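Local coordinates for protein transcriptional regulator (Enterococcus faecalis, PDB 3QFI) that is of unknown function but belongs to the LytR-CpsA-Psr family, named after bacterial cell-envelope proteins, and carries the name of a transcriptional regulator, at residues A[14-19]-A[213-218]; A[90-95]-A[101-106]; A[63-68]-A[164-169]; A[115-120]-A[178-183]. All blocks are in the same frame, centred on the assembly; numbering follows the deposited sequence.

Contact 1: residues A[14-19]-A[213-218]; sequences ANIDAQ and MMDIQS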
loop_
_atom_site.group_PDB
_atom_site.type_symbol
_atom_site.label_atom_id
_atom_site.label_comp_id
_atom_site.label_asym_id
_atom_site.label_seq_id
_atom_site.Cartn_x
_atom_site.Cartn_y
_atom_site.Cartn_z
ATOM N N ALA A 14 6.375 -7.629 -16.504
ATOM C CA ALA A 14 5.218 -8.514 -16.353
ATOM C C ALA A 14 4.302 -8.408 -17.581
ATOM O O ALA A 14 3.852 -7.322 -17.925
ATOM C CB ALA A 14 4.449 -8.140 -15.095
ATOM N N ASN A 15 4.027 -9.525 -18.249
ATOM C CA ASN A 15 3.157 -9.492 -19.434
ATOM C C ASN A 15 1.683 -9.507 -19.026
ATOM O O ASN A 15 1.122 -10.559 -18.762
ATOM C CB ASN A 15 3.454 -10.688 -20.344
ATOM C CG ASN A 15 2.733 -10.601 -21.691
ATOM O OD1 ASN A 15 3.114 -11.274 -22.658
ATOM N ND2 ASN A 15 1.686 -9.779 -21.756
ATOM N N ILE A 16 1.059 -8.336 -18.979
ATOM C CA ILE A 16 -0.342 -8.240 -18.569
ATOM C C ILE A 16 -1.273 -8.916 -19.545
ATOM O O ILE A 16 -2.324 -9.450 -19.164
ATOM C CB ILE A 16 -0.780 -6.782 -18.419
ATOM C CG1 ILE A 16 -0.027 -6.151 -17.248
ATOM C CG2 ILE A 16 -2.277 -6.712 -18.165
ATOM C CD1 ILE A 16 -0.378 -4.705 -17.014
ATOM N N ASP A 17 -0.889 -8.869 -20.816
ATOM C CA ASP A 17 -1.663 -9.483 -21.871
ATOM C C ASP A 17 -1.782 -10.985 -21.583
ATOM O O ASP A 17 -2.856 -11.561 -21.740
ATOM C CB ASP A 17 -0.980 -9.207 -23.214
ATOM C CG ASP A 17 -1.705 -9.826 -24.378
ATOM O OD1 ASP A 17 -1.459 -11.024 -24.661
ATOM O OD2 ASP A 17 -2.525 -9.118 -25.009
ATOM N N ALA A 18 -0.702 -11.618 -21.135
ATOM C CA ALA A 18 -0.753 -13.053 -20.831
ATOM C C ALA A 18 -1.226 -13.333 -19.391
ATOM O O ALA A 18 -1.041 -14.433 -18.865
ATOM C CB ALA A 18 0.618 -13.688 -21.069
ATOM N N GLN A 19 -1.862 -12.338 -18.786
ATOM C CA GLN A 19 -2.361 -12.429 -17.420
ATOM C C GLN A 19 -1.273 -13.021 -16.531
ATOM O O GLN A 19 -1.454 -14.003 -15.801
ATOM C CB GLN A 19 -3.641 -13.264 -17.341
ATOM C CG GLN A 19 -3.434 -14.757 -17.437
ATOM C CD GLN A 19 -4.503 -15.541 -16.693
ATOM O OE1 GLN A 19 -4.326 -16.729 -16.413
ATOM N NE2 GLN A 19 -5.625 -14.882 -16.377
ATOM N N MET A 213 -5.656 -1.239 -18.178
ATOM C CA MET A 213 -6.854 -1.334 -17.349
ATOM C C MET A 213 -7.874 -2.293 -17.973
ATOM O O MET A 213 -8.415 -3.168 -17.288
ATOM C CB MET A 213 -7.492 0.043 -17.185
ATOM C CG MET A 213 -7.756 0.405 -15.750
ATOM S SD MET A 213 -6.217 0.635 -14.867
ATOM C CE MET A 213 -5.951 2.420 -15.140
ATOM N N MET A 214 -8.136 -2.121 -19.266
ATOM C CA MET A 214 -9.082 -2.975 -19.980
ATOM C C MET A 214 -8.617 -4.434 -19.935
ATOM O O MET A 214 -9.440 -5.348 -19.927
ATOM C CB MET A 214 -9.234 -2.525 -21.443
ATOM C CG MET A 214 -9.868 -1.142 -21.652
ATOM S SD MET A 214 -11.675 -1.024 -21.393
ATOM C CE MET A 214 -11.779 -0.905 -19.595
ATOM N N ASP A 215 -7.302 -4.653 -19.916
ATOM C CA ASP A 215 -6.754 -6.010 -19.850
ATOM C C ASP A 215 -6.997 -6.606 -18.471
ATOM O O ASP A 215 -7.192 -7.815 -18.329
ATOM C CB ASP A 215 -5.246 -6.008 -20.124
ATOM C CG ASP A 215 -4.913 -6.053 -21.606
ATOM O OD1 ASP A 215 -3.709 -6.115 -21.935
ATOM O OD2 ASP A 215 -5.844 -6.032 -22.436
ATOM N N ILE A 216 -6.969 -5.748 -17.455
ATOM C CA ILE A 216 -7.183 -6.178 -16.081
ATOM C C ILE A 216 -8.659 -6.472 -15.831
ATOM O O ILE A 216 -8.992 -7.486 -15.229
ATOM C CB ILE A 216 -6.731 -5.099 -15.067
ATOM C CG1 ILE A 216 -5.360 -4.533 -15.453
ATOM C CG2 ILE A 216 -6.687 -5.694 -13.664
ATOM C CD1 ILE A 216 -4.254 -5.553 -15.538
ATOM N N GLN A 217 -9.534 -5.583 -16.302
ATOM C CA GLN A 217 -10.982 -5.734 -16.122
ATOM C C GLN A 217 -11.602 -6.774 -17.071
ATOM O O GLN A 217 -12.742 -6.619 -17.514
ATOM C CB GLN A 217 -11.700 -4.376 -16.314
ATOM C CG GLN A 217 -11.281 -3.251 -15.337
ATOM C CD GLN A 217 -12.137 -1.974 -15.460
ATOM O OE1 GLN A 217 -12.285 -1.406 -16.549
ATOM N NE2 GLN A 217 -12.683 -1.513 -14.335
ATOM N N SER A 218 -10.861 -7.832 -17.380
ATOM C CA SER A 218 -11.365 -8.867 -18.277
ATOM C C SER A 218 -10.511 -10.115 -18.201
ATOM O O SER A 218 -10.815 -11.128 -18.832
ATOM C CB SER A 218 -11.355 -8.365 -19.718
ATOM O OG SER A 218 -10.033 -8.075 -20.137
#
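Ile-16 O is gripped twice: Gln-19 N donates to it at 2.9 Å, closing the type I turn from Ile-16 to Gln-19, and the hydroxyl of Tyr-220 adds a weak bond. From the same residue the side chain is directed onto the last turn of helix 210-216. The CG2 branch does the touching. It lies opposite the backbone N across the CA-CB bond, with CG1 at chi1 -67°, and meets two residues together. Ile-16 CG2 is 3.5 Å from Ile-216 CD1, the tip of a side chain that starts off to one side and bends back at chi2 -59°, and 3.6 Å from the methylene CB of Asp-215. Asp-215 thus gives its aliphatic root to the apolar patch while its carboxylate extends past it over the turn. Asp-215 OD1 stands 3.9 Å from Asp-17 CA and 4.5 Å from Asp-17 OD2, although the CB of Asp-17 points away from the helix. Beyond the helix end, Ser-218 OG donates to Met-214 O at 2.8 Å, in the carbonyl plane. Lys-219 NZ is hydrogen-bonded to Asp-17 O, and Phe-22 of strand 22-28 packs on Ile-216. Residues 14-17 also touch a neighbouring molecule of the crystal. No hydrogen bond joins the two segments directly, so attraction between them rests on a few isoleucine and methylene carbons; the two nearby carboxylates would be expected to oppose it mildly, and the polar ties to the turn come instead from Lys-219 and Tyr-220, just past the helix.

Contact 2: residues A[90-95]-A[101-106]; sequences MAINTV and IPIHHY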
loop_
_atom_site.group_PDB
_atom_site.type_symbol
_atom_site.label_atom_id
_atom_site.label_comp_id
_atom_site.label_asym_id
_atom_site.label_seq_id
_atom_site.Cartn_x
_atom_site.Cartn_y
_atom_site.Cartn_z
ATOM N N MET A 90 12.555 7.162 -6.359
ATOM C CA MET A 90 13.246 6.726 -5.158
ATOM C C MET A 90 12.355 5.853 -4.284
ATOM O O MET A 90 12.849 4.915 -3.657
ATOM C CB MET A 90 13.768 7.934 -4.368
ATOM C CG MET A 90 14.691 7.604 -3.202
ATOM S SD MET A 90 15.761 9.020 -2.831
ATOM C CE MET A 90 16.845 8.891 -4.277
ATOM N N ALA A 91 11.052 6.134 -4.246
ATOM C CA ALA A 91 10.133 5.327 -3.429
ATOM C C ALA A 91 9.983 3.925 -4.011
ATOM O O ALA A 91 10.099 2.930 -3.293
ATOM C CB ALA A 91 8.771 5.989 -3.342
ATOM N N ILE A 92 9.725 3.852 -5.314
ATOM C CA ILE A 92 9.584 2.565 -5.969
ATOM C C ILE A 92 10.836 1.716 -5.743
ATOM O O ILE A 92 10.739 0.559 -5.357
ATOM C CB ILE A 92 9.375 2.721 -7.478
ATOM C CG1 ILE A 92 8.039 3.405 -7.764
ATOM C CG2 ILE A 92 9.426 1.368 -8.137
ATOM C CD1 ILE A 92 7.846 3.781 -9.230
ATOM N N ASN A 93 12.013 2.282 -5.980
ATOM C CA ASN A 93 13.240 1.518 -5.790
ATOM C C ASN A 93 13.429 1.036 -4.350
ATOM O O ASN A 93 13.701 -0.137 -4.133
ATOM C CB ASN A 93 14.456 2.337 -6.245
ATOM C CG ASN A 93 14.563 2.425 -7.764
ATOM O OD1 ASN A 93 15.567 2.884 -8.302
ATOM N ND2 ASN A 93 13.527 1.983 -8.456
ATOM N N THR A 94 13.270 1.944 -3.388
ATOM C CA THR A 94 13.409 1.655 -1.961
ATOM C C THR A 94 12.485 0.521 -1.535
ATOM O O THR A 94 12.896 -0.394 -0.817
ATOM C CB THR A 94 13.120 2.940 -1.122
ATOM O OG1 THR A 94 14.270 3.789 -1.162
ATOM C CG2 THR A 94 12.779 2.613 0.326
ATOM N N VAL A 95 11.236 0.579 -1.973
ATOM C CA VAL A 95 10.296 -0.480 -1.657
ATOM C C VAL A 95 10.718 -1.790 -2.365
ATOM O O VAL A 95 10.608 -2.859 -1.767
ATOM C CB VAL A 95 8.852 -0.079 -2.063
ATOM C CG1 VAL A 95 7.912 -1.245 -1.853
ATOM C CG2 VAL A 95 8.381 1.113 -1.217
ATOM N N ILE A 101 11.137 -7.536 -4.209
ATOM C CA ILE A 101 10.264 -7.899 -5.312
ATOM C C ILE A 101 10.251 -6.812 -6.358
ATOM O O ILE A 101 10.669 -5.694 -6.120
ATOM C CB ILE A 101 8.775 -8.129 -4.883
ATOM C CG1 ILE A 101 8.212 -6.873 -4.216
ATOM C CG2 ILE A 101 8.667 -9.332 -3.954
ATOM C CD1 ILE A 101 6.701 -6.912 -4.077
ATOM N N PRO A 102 9.799 -7.144 -7.562
ATOM C CA PRO A 102 9.773 -6.081 -8.564
ATOM C C PRO A 102 8.425 -5.348 -8.454
ATOM O O PRO A 102 7.395 -5.964 -8.164
ATOM C CB PRO A 102 9.926 -6.845 -9.880
ATOM C CG PRO A 102 9.167 -8.114 -9.600
ATOM C CD PRO A 102 9.632 -8.470 -8.186
ATOM N N ILE A 103 8.461 -4.032 -8.632
ATOM C CA ILE A 103 7.264 -3.208 -8.598
ATOM C C ILE A 103 7.003 -2.892 -10.054
ATOM O O ILE A 103 7.638 -2.001 -10.617
ATOM C CB ILE A 103 7.487 -1.866 -7.878
ATOM C CG1 ILE A 103 7.806 -2.094 -6.405
ATOM C CG2 ILE A 103 6.233 -0.998 -8.021
ATOM C CD1 ILE A 103 6.687 -2.784 -5.627
ATOM N N HIS A 104 6.077 -3.616 -10.666
ATOM C CA HIS A 104 5.768 -3.421 -12.076
ATOM C C HIS A 104 5.081 -2.120 -12.408
ATOM O O HIS A 104 5.348 -1.507 -13.448
ATOM C CB HIS A 104 4.903 -4.567 -12.554
ATOM C CG HIS A 104 5.524 -5.897 -12.315
ATOM N ND1 HIS A 104 5.009 -6.810 -11.422
ATOM C CD2 HIS A 104 6.660 -6.445 -12.807
ATOM C CE1 HIS A 104 5.800 -7.865 -11.376
ATOM N NE2 HIS A 104 6.810 -7.669 -12.207
ATOM N N HIS A 105 4.192 -1.702 -11.519
ATOM C CA HIS A 105 3.435 -0.490 -11.733
ATOM C C HIS A 105 3.252 0.301 -10.445
ATOM O O HIS A 105 3.349 -0.244 -9.337
ATOM C CB HIS A 105 2.065 -0.852 -12.295
ATOM C CG HIS A 105 2.113 -1.532 -13.624
ATOM N ND1 HIS A 105 2.504 -0.884 -14.775
ATOM C CD2 HIS A 105 1.789 -2.794 -13.992
ATOM C CE1 HIS A 105 2.415 -1.718 -15.797
ATOM N NE2 HIS A 105 1.984 -2.881 -15.350
ATOM N N TYR A 106 2.966 1.588 -10.592
ATOM C CA TYR A 106 2.740 2.436 -9.437
ATOM C C TYR A 106 1.581 3.378 -9.728
ATOM O O TYR A 106 1.185 3.563 -10.883
ATOM C CB TYR A 106 3.981 3.265 -9.130
ATOM C CG TYR A 106 4.133 4.484 -10.006
ATOM C CD1 TYR A 106 4.708 4.401 -11.278
ATOM C CD2 TYR A 106 3.675 5.727 -9.568
ATOM C CE1 TYR A 106 4.819 5.542 -12.093
ATOM C CE2 TYR A 106 3.779 6.860 -10.366
ATOM C CZ TYR A 106 4.348 6.771 -11.619
ATOM O OH TYR A 106 4.439 7.918 -12.383
#
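Ile-92 carries the contact, its CB directed from helix 80-98 toward residues 101-106 and its two branches dividing the work. The short branch, CG2, settles on the root of Ile-103: Ile-92 CG2 is 3.8 Å from Ile-103 CB and 4.0 Å from Ile-103 CG2. The long branch leaves CB on the side of the backbone N (chi1 -66°) and runs out straight at chi2 172°, which carries its methyl past Ile-103 to Tyr-106. There Ile-92 CD1 lies 3.8 Å from Tyr-106 CD1 and 3.9 Å from Tyr-106 CB, meeting the ring obliquely where it joins its stem, far from the hydroxyl. Tyr-106 itself starts wedged between its own N and carbonyl carbon (chi1 80°), and the two side chains cross nearly at a right angle. Ile-103 CG1 lies 4.1 Å from Ile-92 O, and its CD1 reaches one helical turn further, to 4.3 Å from Val-95 CG1. The chemistry across the contact is wholly apolar. On the helix, Met-90 O takes both Thr-94 N and Thr-94 OG1, which arrive from opposite faces of its plane. Leu-25 of strand 22-28 receives both Val-95 and Ile-103, so the contact continues onto the main sheet. Strand 105-109 runs parallel to 22-28, and His-105 makes backbone bonds with Ser-23 and Leu-25; helix 80-98 lies in the crossover from strand 56-62 to strand 105-109, which runs in the same direction with 44-51 and 22-28 between, the hairpin of strands 67-70 and 75-78 being inserted before the helix.

Contact 3: residues A[63-68]-A[164-169]; sequences DRDILT and EGDVGR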
loop_
_atom_site.group_PDB
_atom_site.type_symbol
_atom_site.label_atom_id
_atom_site.label_comp_id
_atom_site.label_asym_id
_atom_site.label_seq_id
_atom_site.Cartn_x
_atom_site.Cartn_y
_atom_site.Cartn_z
ATOM N N ASP A 63 4.602 0.855 6.922
ATOM C CA ASP A 63 4.658 1.905 7.937
ATOM C C ASP A 63 5.721 2.924 7.522
ATOM O O ASP A 63 6.776 2.548 7.023
ATOM C CB ASP A 63 5.015 1.311 9.304
ATOM C CG ASP A 63 4.934 2.331 10.427
ATOM O OD1 ASP A 63 5.683 3.338 10.408
ATOM O OD2 ASP A 63 4.117 2.124 11.347
ATOM N N ARG A 64 5.432 4.205 7.727
ATOM C CA ARG A 64 6.351 5.274 7.362
ATOM C C ARG A 64 7.606 5.308 8.228
ATOM O O ARG A 64 8.639 5.851 7.827
ATOM C CB ARG A 64 5.638 6.633 7.446
ATOM C CG ARG A 64 5.221 7.062 8.863
ATOM C CD ARG A 64 4.474 8.410 8.873
ATOM N NE ARG A 64 3.198 8.306 8.166
ATOM C CZ ARG A 64 2.293 9.281 8.052
ATOM N NH1 ARG A 64 2.496 10.477 8.597
ATOM N NH2 ARG A 64 1.167 9.046 7.388
ATOM N N ASP A 65 7.527 4.735 9.417
ATOM C CA ASP A 65 8.681 4.746 10.303
ATOM C C ASP A 65 9.628 3.571 10.077
ATOM O O ASP A 65 10.607 3.404 10.799
ATOM C CB ASP A 65 8.204 4.772 11.753
ATOM C CG ASP A 65 7.349 5.990 12.059
ATOM O OD1 ASP A 65 6.344 5.849 12.794
ATOM O OD2 ASP A 65 7.691 7.095 11.570
ATOM N N ILE A 66 9.357 2.751 9.075
ATOM C CA ILE A 66 10.232 1.620 8.844
ATOM C C ILE A 66 11.634 2.071 8.434
ATOM O O ILE A 66 11.802 2.964 7.587
ATOM C CB ILE A 66 9.630 0.666 7.805
ATOM C CG1 ILE A 66 8.302 0.117 8.357
ATOM C CG2 ILE A 66 10.610 -0.453 7.490
ATOM C CD1 ILE A 66 7.649 -0.956 7.520
ATOM N N LEU A 67 12.644 1.476 9.061
ATOM C CA LEU A 67 14.030 1.833 8.756
ATOM C C LEU A 67 14.558 0.914 7.672
ATOM O O LEU A 67 14.502 -0.311 7.813
ATOM C CB LEU A 67 14.894 1.706 10.006
ATOM C CG LEU A 67 16.328 2.197 9.928
ATOM C CD1 LEU A 67 16.356 3.723 9.738
ATOM C CD2 LEU A 67 17.049 1.812 11.221
ATOM N N THR A 68 15.060 1.503 6.591
ATOM C CA THR A 68 15.607 0.731 5.478
ATOM C C THR A 68 16.627 1.536 4.672
ATOM O O THR A 68 16.944 2.679 4.999
ATOM C CB THR A 68 14.501 0.276 4.499
ATOM O OG1 THR A 68 13.630 1.377 4.186
ATOM C CG2 THR A 68 13.693 -0.847 5.105
ATOM N N GLU A 164 -5.287 2.236 18.352
ATOM C CA GLU A 164 -4.306 1.386 17.676
ATOM C C GLU A 164 -3.377 2.193 16.772
ATOM O O GLU A 164 -2.346 1.695 16.317
ATOM C CB GLU A 164 -5.029 0.327 16.847
ATOM C CG GLU A 164 -5.833 -0.657 17.669
ATOM C CD GLU A 164 -6.862 -1.387 16.837
ATOM O OE1 GLU A 164 -7.791 -0.715 16.328
ATOM O OE2 GLU A 164 -6.744 -2.625 16.691
ATOM N N GLY A 165 -3.754 3.440 16.516
ATOM C CA GLY A 165 -2.950 4.302 15.671
ATOM C C GLY A 165 -2.583 3.688 14.336
ATOM O O GLY A 165 -3.452 3.238 13.592
ATOM N N ASP A 166 -1.287 3.674 14.038
ATOM C CA ASP A 166 -0.763 3.122 12.793
ATOM C C ASP A 166 -1.477 1.878 12.309
ATOM O O ASP A 166 -2.132 1.906 11.277
ATOM C CB ASP A 166 0.723 2.802 12.943
ATOM C CG ASP A 166 1.569 4.039 13.062
ATOM O OD1 ASP A 166 2.817 3.920 13.009
ATOM O OD2 ASP A 166 0.977 5.132 13.209
ATOM N N VAL A 167 -1.324 0.784 13.047
ATOM C CA VAL A 167 -1.954 -0.480 12.680
ATOM C C VAL A 167 -3.436 -0.334 12.354
ATOM O O VAL A 167 -3.930 -0.950 11.412
ATOM C CB VAL A 167 -1.800 -1.540 13.795
ATOM C CG1 VAL A 167 -0.359 -2.017 13.867
ATOM C CG2 VAL A 167 -2.240 -0.946 15.127
ATOM N N GLY A 168 -4.141 0.471 13.141
ATOM C CA GLY A 168 -5.553 0.686 12.894
ATOM C C GLY A 168 -5.730 1.464 11.605
ATOM O O GLY A 168 -6.361 0.986 10.663
ATOM N N ARG A 169 -5.164 2.665 11.555
ATOM C CA ARG A 169 -5.251 3.493 10.367
ATOM C C ARG A 169 -4.856 2.720 9.109
ATOM O O ARG A 169 -5.508 2.850 8.079
ATOM C CB ARG A 169 -4.368 4.724 10.532
ATOM C CG ARG A 169 -4.176 5.518 9.272
ATOM C CD ARG A 169 -3.543 6.850 9.595
ATOM N NE ARG A 169 -2.907 7.424 8.419
ATOM C CZ ARG A 169 -2.850 8.725 8.165
ATOM N NH1 ARG A 169 -3.400 9.593 9.010
ATOM N NH2 ARG A 169 -2.243 9.157 7.066
#
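Asp-63 and Asp-166 mark the closest backbone approach, their CA atoms 7.4 Å apart, where the type I turn from Asp-63 to Ile-66 faces the start of helix 166-184, with Gly-165 at its N-cap. Two carboxylates meet here: Asp-63 OD2 and Asp-166 OD1 are 2.8 Å apart, their planes inclined by 54°. Asp-63 reaches across with CG opposite its backbone N (chi1 -174°), while its other oxygen accepts from Asp-65 N in an Asx turn. Asp-65 OD1 stands 4.0 Å from Asp-166 OD1, but the main polar partner of Asp-65 is Lys-78, in a salt bridge to OD2. Alongside, two guanidinium groups approach almost perpendicularly: Arg-169 NH2 comes to the edge of the Arg-64 group, 3.4 Å from Arg-64 NH2. Arg-159, near both, is also a long, weak ion-pair partner of Asp-166 OD2. Arg-64 arrives on a chain bent at chi3, Arg-169 on an extended one. Acids beside arginines would suit an anion or metal ion, as in other LytR-CpsA-Psr proteins. The turn links strand 56-62 to strand 67-70; Asp-65 and Leu-67 make backbone hydrogen bonds to Gln-245 of strand 243-247, and Arg-64 one to Asn-80 at the start of helix 80-98.

Contact 4: residues A[115-120]-A[178-183]; sequences KDLIDA and EKIVRK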
loop_
_atom_site.group_PDB
_atom_site.type_symbol
_atom_site.label_atom_id
_atom_site.label_comp_id
_atom_site.label_asym_id
_atom_site.label_seq_id
_atom_site.Cartn_x
_atom_site.Cartn_y
_atom_site.Cartn_z
ATOM N N LYS A 115 -10.820 11.530 -3.194
ATOM C CA LYS A 115 -12.180 11.874 -2.824
ATOM C C LYS A 115 -13.100 11.734 -4.037
ATOM O O LYS A 115 -14.237 11.292 -3.897
ATOM C CB LYS A 115 -12.226 13.292 -2.257
ATOM C CG LYS A 115 -13.610 13.875 -2.149
ATOM C CD LYS A 115 -13.531 15.309 -1.637
ATOM C CE LYS A 115 -14.759 16.100 -2.054
ATOM N NZ LYS A 115 -16.003 15.366 -1.700
ATOM N N ASP A 116 -12.600 12.076 -5.227
ATOM C CA ASP A 116 -13.407 11.975 -6.439
ATOM C C ASP A 116 -13.558 10.529 -6.913
ATOM O O ASP A 116 -14.547 10.177 -7.557
ATOM C CB ASP A 116 -12.806 12.815 -7.570
ATOM C CG ASP A 116 -13.740 12.928 -8.779
ATOM O OD1 ASP A 116 -14.883 13.414 -8.604
ATOM O OD2 ASP A 116 -13.339 12.545 -9.908
ATOM N N LEU A 117 -12.574 9.697 -6.597
ATOM C CA LEU A 117 -12.609 8.297 -6.985
ATOM C C LEU A 117 -13.686 7.571 -6.189
ATOM O O LEU A 117 -14.312 6.637 -6.683
ATOM C CB LEU A 117 -11.249 7.647 -6.727
ATOM C CG LEU A 117 -11.096 6.158 -7.063
ATOM C CD1 LEU A 117 -11.400 5.922 -8.525
ATOM C CD2 LEU A 117 -9.674 5.694 -6.724
ATOM N N ILE A 118 -13.898 8.002 -4.952
ATOM C CA ILE A 118 -14.900 7.373 -4.120
ATOM C C ILE A 118 -16.277 7.784 -4.614
ATOM O O ILE A 118 -17.184 6.956 -4.686
ATOM C CB ILE A 118 -14.691 7.743 -2.634
ATOM C CG1 ILE A 118 -13.328 7.207 -2.173
ATOM C CG2 ILE A 118 -15.800 7.147 -1.771
ATOM C CD1 ILE A 118 -12.998 7.469 -0.715
ATOM N N ASP A 119 -16.433 9.048 -4.997
ATOM C CA ASP A 119 -17.725 9.513 -5.504
ATOM C C ASP A 119 -18.020 9.039 -6.924
ATOM O O ASP A 119 -19.174 8.846 -7.289
ATOM C CB ASP A 119 -17.805 11.036 -5.456
ATOM C CG ASP A 119 -17.801 11.564 -4.040
ATOM O OD1 ASP A 119 -18.416 10.908 -3.168
ATOM O OD2 ASP A 119 -17.194 12.630 -3.795
ATOM N N ALA A 120 -16.971 8.849 -7.714
ATOM C CA ALA A 120 -17.113 8.398 -9.089
ATOM C C ALA A 120 -17.572 6.948 -9.146
ATOM O O ALA A 120 -18.050 6.480 -10.188
ATOM C CB ALA A 120 -15.787 8.546 -9.823
ATOM N N GLU A 178 -9.640 -1.729 -0.660
ATOM C CA GLU A 178 -10.187 -3.036 -1.014
ATOM C C GLU A 178 -11.600 -2.885 -1.572
ATOM O O GLU A 178 -11.970 -3.531 -2.560
ATOM C CB GLU A 178 -10.232 -3.945 0.201
ATOM C CG GLU A 178 -10.633 -5.365 -0.131
ATOM C CD GLU A 178 -10.998 -6.155 1.107
ATOM O OE1 GLU A 178 -10.274 -6.045 2.130
ATOM O OE2 GLU A 178 -12.010 -6.891 1.050
ATOM N N LYS A 179 -12.385 -2.028 -0.926
ATOM C CA LYS A 179 -13.749 -1.784 -1.353
ATOM C C LYS A 179 -13.769 -1.060 -2.689
ATOM O O LYS A 179 -14.603 -1.352 -3.542
ATOM C CB LYS A 179 -14.487 -0.972 -0.291
ATOM C CG LYS A 179 -14.693 -1.723 1.009
ATOM C CD LYS A 179 -15.312 -3.092 0.756
ATOM C CE LYS A 179 -15.703 -3.803 2.050
ATOM N NZ LYS A 179 -14.597 -3.859 3.042
ATOM N N ILE A 180 -12.843 -0.124 -2.869
ATOM C CA ILE A 180 -12.756 0.626 -4.113
ATOM C C ILE A 180 -12.481 -0.349 -5.255
ATOM O O ILE A 180 -13.298 -0.519 -6.162
ATOM C CB ILE A 180 -11.619 1.681 -4.062
ATOM C CG1 ILE A 180 -11.947 2.753 -3.029
ATOM C CG2 ILE A 180 -11.457 2.356 -5.426
ATOM C CD1 ILE A 180 -13.190 3.549 -3.361
ATOM N N VAL A 181 -11.326 -0.988 -5.195
ATOM C CA VAL A 181 -10.931 -1.945 -6.204
ATOM C C VAL A 181 -12.039 -2.924 -6.506
ATOM O O VAL A 181 -12.300 -3.250 -7.669
ATOM C CB VAL A 181 -9.718 -2.728 -5.741
ATOM C CG1 VAL A 181 -9.450 -3.882 -6.694
ATOM C CG2 VAL A 181 -8.518 -1.794 -5.662
ATOM N N ARG A 182 -12.690 -3.396 -5.450
ATOM C CA ARG A 182 -13.771 -4.356 -5.594
ATOM C C ARG A 182 -14.878 -3.773 -6.474
ATOM O O ARG A 182 -15.395 -4.447 -7.360
ATOM C CB ARG A 182 -14.320 -4.706 -4.214
ATOM C CG ARG A 182 -15.021 -6.038 -4.154
ATOM C CD ARG A 182 -14.104 -7.132 -3.629
ATOM N NE ARG A 182 -14.678 -8.456 -3.862
ATOM C CZ ARG A 182 -14.181 -9.588 -3.374
ATOM N NH1 ARG A 182 -14.777 -10.744 -3.651
ATOM N NH2 ARG A 182 -13.098 -9.562 -2.603
ATOM N N LYS A 183 -15.220 -2.512 -6.223
ATOM C CA LYS A 183 -16.256 -1.801 -6.968
ATOM C C LYS A 183 -15.794 -1.499 -8.395
ATOM O O LYS A 183 -16.498 -1.798 -9.362
ATOM C CB LYS A 183 -16.583 -0.489 -6.259
ATOM C CG LYS A 183 -17.838 0.213 -6.745
ATOM C CD LYS A 183 -19.087 -0.499 -6.259
ATOM C CE LYS A 183 -19.045 -0.723 -4.754
ATOM N NZ LYS A 183 -18.849 0.548 -4.015
#
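Ile-180 is the single residue of helix 166-184 that reaches across to helix 111-120 between these segments, and it meets Leu-117 and Ile-118 with separate branches. Its CD1 approaches the middle of the Ile-118 side chain, 3.8 Å from Ile-118 CG1, the two side chains set nearly at a right angle. Its CG2 meets the CD2 methyl of Leu-117 at 4.0 Å, with the branch carbon Leu-117 CG slightly farther, at 4.2 Å. A chi2 of -63° bends the long branch of Ile-180 back, placing CD1 between CA and CG2 of its own residue; the two methyls sit close together yet meet different partners. Leu-117 leaves its helix to one side, yet with CG opposite the backbone N its CD2 comes round to Ile-180. The backbones come nearest at these residues, Ile-118 CA and Ile-180 CA being 7.1 Å apart, and every atom that touches is carbon. In the next shell, Leu-197 packs against Leu-117 and Ala-120, while Ile-124 of strand 124-128 takes Ile-180 together with the side chains of Lys-179 and Lys-183. Polar groups hold helix 111-120 from its far flank: Asp-119 OD1 accepts from Gly-149 N, and Lys-115 NZ bonds to Thr-150 OG1 and forms a long salt bridge, 3.6 Å, with Asp-119 OD2. On the other helix, Arg-182 NH1 is hydrogen-bonded to Lys-225 O, and Arg-182 and Glu-178 pack on Ile-227. Helix 166-184 therefore lies between helix 111-120 and strand 227-230, an outermost strand of the main sheet, with strand 124-128 bordering the interface.

How the contacts relate
Contact 4 is buried and purely apolar; contact 2 is partly buried and equally apolar, joining a helix to the loop and first residues of the strand that follows it. Contact 3 lies at the surface and is made of charged groups. Contact 1, also partly buried, mixes isoleucine packing with neighbouring carboxylates. Helix 166-184 serves twice, offering its charged start to contact 3 and an apolar flank to contact 4. Contact 2 touches two others: Ile-16 CD1 packs 3.4 Å from His-105 NE2 of contact 2, and Thr-94 lies against Thr-68 of contact 3. Contacts 1 and 3 fall on opposite sides of the chain's centre, about 32 Å between centres.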